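Local coordinates for protein putative sarcosine dimethylglycine methyltransferase (Galdieria sulphuraria, PDB 2O57) that probably transfers methyl groups from S-adenosylmethionine to sarcosine and dimethylglycine, at residues V79-G90 / S150-F160. Residues are numbered along the deposited sequence; the frame is centred on the assembly and turned at random.
Sequences VLQRQAKGLDLG and SYDFIWSQDAF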
# COMPACT_ATOMS: atom_id res chain seq x y z
N VAL A 79 -13.91 6.71 9.58
CA VAL A 79 -14.40 8.07 9.24
C VAL A 79 -15.57 8.09 8.25
O VAL A 79 -16.27 9.12 8.16
CB VAL A 79 -13.30 9.04 8.70
CG1 VAL A 79 -12.26 9.37 9.81
CG2 VAL A 79 -12.65 8.51 7.41
N LEU A 80 -15.82 6.98 7.56
CA LEU A 80 -16.83 6.99 6.48
C LEU A 80 -18.25 6.60 6.96
O LEU A 80 -18.94 5.75 6.40
CB LEU A 80 -16.34 6.22 5.23
CG LEU A 80 -15.01 6.68 4.55
CD1 LEU A 80 -14.64 5.77 3.34
CD2 LEU A 80 -15.14 8.10 4.10
N GLN A 81 -18.67 7.24 8.05
CA GLN A 81 -20.00 7.06 8.60
C GLN A 81 -21.01 7.79 7.71
O GLN A 81 -20.64 8.74 7.00
CB GLN A 81 -20.04 7.60 10.04
CG GLN A 81 -18.97 7.00 10.97
CD GLN A 81 -19.18 5.50 11.22
OE1 GLN A 81 -20.32 5.04 11.34
NE2 GLN A 81 -18.08 4.74 11.32
N ARG A 82 -22.27 7.36 7.73
CA ARG A 82 -23.34 8.10 7.07
C ARG A 82 -23.33 9.53 7.59
O ARG A 82 -23.16 9.76 8.79
CB ARG A 82 -24.71 7.49 7.39
CG ARG A 82 -24.84 6.03 7.00
CD ARG A 82 -26.31 5.62 6.80
NE ARG A 82 -26.82 6.11 5.52
CZ ARG A 82 -26.41 5.66 4.32
NH1 ARG A 82 -25.47 4.72 4.22
NH2 ARG A 82 -26.95 6.17 3.21
N GLN A 83 -23.48 10.48 6.67
CA GLN A 83 -23.46 11.92 7.00
C GLN A 83 -22.10 12.52 7.47
O GLN A 83 -22.03 13.72 7.80
CB GLN A 83 -24.60 12.28 7.97
CG GLN A 83 -26.01 11.97 7.42
CD GLN A 83 -27.11 12.54 8.31
OE1 GLN A 83 -27.97 13.31 7.85
NE2 GLN A 83 -27.09 12.19 9.59
N ALA A 84 -21.02 11.72 7.49
CA ALA A 84 -19.68 12.27 7.68
C ALA A 84 -19.42 13.24 6.54
O ALA A 84 -19.90 13.06 5.42
CB ALA A 84 -18.58 11.16 7.71
N LYS A 85 -18.63 14.26 6.81
CA LYS A 85 -18.39 15.30 5.82
C LYS A 85 -16.95 15.24 5.32
O LYS A 85 -16.00 15.32 6.11
CB LYS A 85 -18.66 16.68 6.44
CG LYS A 85 -18.83 17.77 5.41
CD LYS A 85 -20.28 18.11 5.22
CE LYS A 85 -20.42 19.26 4.23
NZ LYS A 85 -19.82 20.54 4.78
N GLY A 86 -16.81 15.07 4.01
CA GLY A 86 -15.50 15.03 3.41
C GLY A 86 -15.31 16.12 2.41
O GLY A 86 -16.29 16.71 1.91
N LEU A 87 -14.03 16.37 2.14
CA LEU A 87 -13.56 17.36 1.21
C LEU A 87 -12.76 16.66 0.12
O LEU A 87 -11.79 15.90 0.41
CB LEU A 87 -12.69 18.37 1.96
CG LEU A 87 -11.96 19.40 1.10
CD1 LEU A 87 -12.97 20.29 0.29
CD2 LEU A 87 -10.95 20.21 1.91
N ASP A 88 -13.15 16.86 -1.14
CA ASP A 88 -12.40 16.24 -2.25
C ASP A 88 -11.54 17.32 -2.89
O ASP A 88 -12.07 18.23 -3.55
CB ASP A 88 -13.31 15.57 -3.28
CG ASP A 88 -12.53 14.85 -4.40
OD1 ASP A 88 -11.30 15.09 -4.60
OD2 ASP A 88 -13.16 14.05 -5.10
N LEU A 89 -10.22 17.21 -2.68
CA LEU A 89 -9.27 18.18 -3.21
C LEU A 89 -8.83 17.75 -4.61
O LEU A 89 -8.15 16.73 -4.79
CB LEU A 89 -8.07 18.32 -2.24
CG LEU A 89 -8.30 19.03 -0.91
CD1 LEU A 89 -7.03 19.02 -0.09
CD2 LEU A 89 -8.72 20.51 -1.13
N GLY A 90 -9.25 18.49 -5.61
CA GLY A 90 -8.92 18.18 -7.00
C GLY A 90 -9.97 17.25 -7.56
O GLY A 90 -9.66 16.27 -8.22
N SER A 150 -13.57 21.67 9.84
CA SER A 150 -14.83 21.41 9.11
C SER A 150 -15.05 19.95 8.69
O SER A 150 -16.19 19.51 8.62
CB SER A 150 -14.88 22.28 7.83
OG SER A 150 -15.27 23.61 8.13
N TYR A 151 -13.97 19.21 8.40
CA TYR A 151 -14.11 17.91 7.76
C TYR A 151 -13.76 16.69 8.58
O TYR A 151 -12.74 16.64 9.24
CB TYR A 151 -13.35 17.91 6.41
CG TYR A 151 -13.94 18.94 5.46
CD1 TYR A 151 -15.14 18.69 4.81
CD2 TYR A 151 -13.32 20.17 5.27
CE1 TYR A 151 -15.71 19.62 3.97
CE2 TYR A 151 -13.87 21.14 4.43
CZ TYR A 151 -15.08 20.85 3.79
OH TYR A 151 -15.65 21.78 2.95
N ASP A 152 -14.60 15.67 8.48
CA ASP A 152 -14.24 14.38 9.01
C ASP A 152 -13.11 13.74 8.23
O ASP A 152 -12.33 13.00 8.79
CB ASP A 152 -15.47 13.49 9.01
CG ASP A 152 -16.57 14.06 9.87
OD1 ASP A 152 -16.31 14.14 11.08
OD2 ASP A 152 -17.62 14.48 9.34
N PHE A 153 -13.01 14.03 6.93
CA PHE A 153 -12.01 13.41 6.06
C PHE A 153 -11.76 14.24 4.79
O PHE A 153 -12.58 15.09 4.40
CB PHE A 153 -12.38 11.95 5.69
CG PHE A 153 -13.59 11.83 4.80
CD1 PHE A 153 -13.44 11.79 3.40
CD2 PHE A 153 -14.88 11.72 5.34
CE1 PHE A 153 -14.59 11.67 2.57
CE2 PHE A 153 -16.02 11.59 4.52
CZ PHE A 153 -15.86 11.56 3.12
N ILE A 154 -10.57 14.04 4.24
CA ILE A 154 -10.13 14.59 2.97
C ILE A 154 -9.71 13.44 2.04
O ILE A 154 -9.01 12.47 2.45
CB ILE A 154 -8.95 15.58 3.11
CG1 ILE A 154 -9.37 16.79 3.91
CG2 ILE A 154 -8.38 16.01 1.69
CD1 ILE A 154 -8.18 17.77 4.33
N TRP A 155 -10.10 13.57 0.77
CA TRP A 155 -9.78 12.60 -0.27
C TRP A 155 -9.13 13.42 -1.36
O TRP A 155 -9.67 14.49 -1.75
CB TRP A 155 -11.10 12.04 -0.79
CG TRP A 155 -11.09 11.15 -2.05
CD1 TRP A 155 -11.05 11.56 -3.36
CD2 TRP A 155 -11.19 9.72 -2.08
NE1 TRP A 155 -11.14 10.46 -4.21
CE2 TRP A 155 -11.22 9.32 -3.45
CE3 TRP A 155 -11.28 8.73 -1.08
CZ2 TRP A 155 -11.32 7.98 -3.85
CZ3 TRP A 155 -11.38 7.38 -1.47
CH2 TRP A 155 -11.43 7.02 -2.86
N SER A 156 -7.97 12.96 -1.85
CA SER A 156 -7.34 13.67 -2.97
C SER A 156 -6.58 12.68 -3.85
O SER A 156 -5.59 12.10 -3.42
CB SER A 156 -6.40 14.76 -2.43
OG SER A 156 -5.85 15.53 -3.49
N GLN A 157 -7.00 12.53 -5.09
CA GLN A 157 -6.37 11.57 -6.00
C GLN A 157 -5.61 12.28 -7.11
O GLN A 157 -6.22 12.95 -7.97
CB GLN A 157 -7.42 10.66 -6.61
CG GLN A 157 -7.98 9.64 -5.63
CD GLN A 157 -9.09 8.82 -6.29
OE1 GLN A 157 -10.10 9.36 -6.74
NE2 GLN A 157 -8.90 7.54 -6.36
N ASP A 158 -4.28 12.17 -7.03
CA ASP A 158 -3.34 12.62 -8.08
C ASP A 158 -3.40 14.13 -8.33
O ASP A 158 -3.06 14.59 -9.40
CB ASP A 158 -3.57 11.84 -9.39
CG ASP A 158 -3.45 10.32 -9.20
OD1 ASP A 158 -2.92 9.88 -8.13
OD2 ASP A 158 -3.85 9.58 -10.12
N ALA A 159 -3.81 14.88 -7.33
CA ALA A 159 -3.95 16.34 -7.47
C ALA A 159 -2.75 17.14 -6.95
O ALA A 159 -2.51 18.25 -7.42
CB ALA A 159 -5.21 16.79 -6.77
N PHE A 160 -2.08 16.63 -5.92
CA PHE A 160 -1.00 17.38 -5.23
C PHE A 160 0.22 17.54 -6.17
O PHE A 160 0.98 18.50 -6.03
CB PHE A 160 -0.54 16.65 -3.96
CG PHE A 160 -1.46 16.80 -2.73
CD1 PHE A 160 -2.82 17.18 -2.84
CD2 PHE A 160 -0.94 16.56 -1.46
CE1 PHE A 160 -3.63 17.28 -1.69
CE2 PHE A 160 -1.73 16.66 -0.33
CZ PHE A 160 -3.09 17.03 -0.44
O HOH W 1 -11.18 12.61 -6.84
O HOH W 2 -9.26 14.02 -5.87
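Phe153 and Gly86 meet near the start of two central strands of a Rossmann-like methyltransferase sheet, where strand 85-89 runs parallel to strand 153-157, and they illustrate how a glycine in one strand makes room for an aromatic ring from the next. Phe153 CB touches Val79 CG2 at 3.9 Å; chi1 of 68° then sets CG between the backbone N and carbonyl carbon and swings the ring over strand 85-89. There the ring is sandwiched: Gly86 CA lies over the centre of one face, 3.5 Å from the centroid, and Leu80 CD2 covers the opposite face, while Ala84 CB meets the edge. Along the ring, CD1 and CE1 face Gly86 CA, CD2 comes 3.8 Å from Lys85 O, CE2 lies 3.6 Å from both Gly86 N and Leu80 CD2, and CZ, at the tip, rests on Gly86 CA. On the other side of the sheet Leu87 CB sits squarely over the Tyr151 ring, whose hydroxyl bonds Asp109 on the neighbouring strand 107-112. Leu87 N donates to Phe153 O, Leu87 O accepts from Trp155 N, and Leu89 N donates to Trp155 O. At the start of the strand, Asp152 OD2 takes the Lys85 N-H through its anti lone pair in an almost straight bond (174°), while OD1 forms a salt bridge with Lys178. At the far end, beside the glycine-rich turn that probably helps hold the cofactor, a water lies 2.6 Å from Asp88 OD1 and accepts from Gln157 N, and Ser156 OG donates to Leu89 O at 2.9 Å.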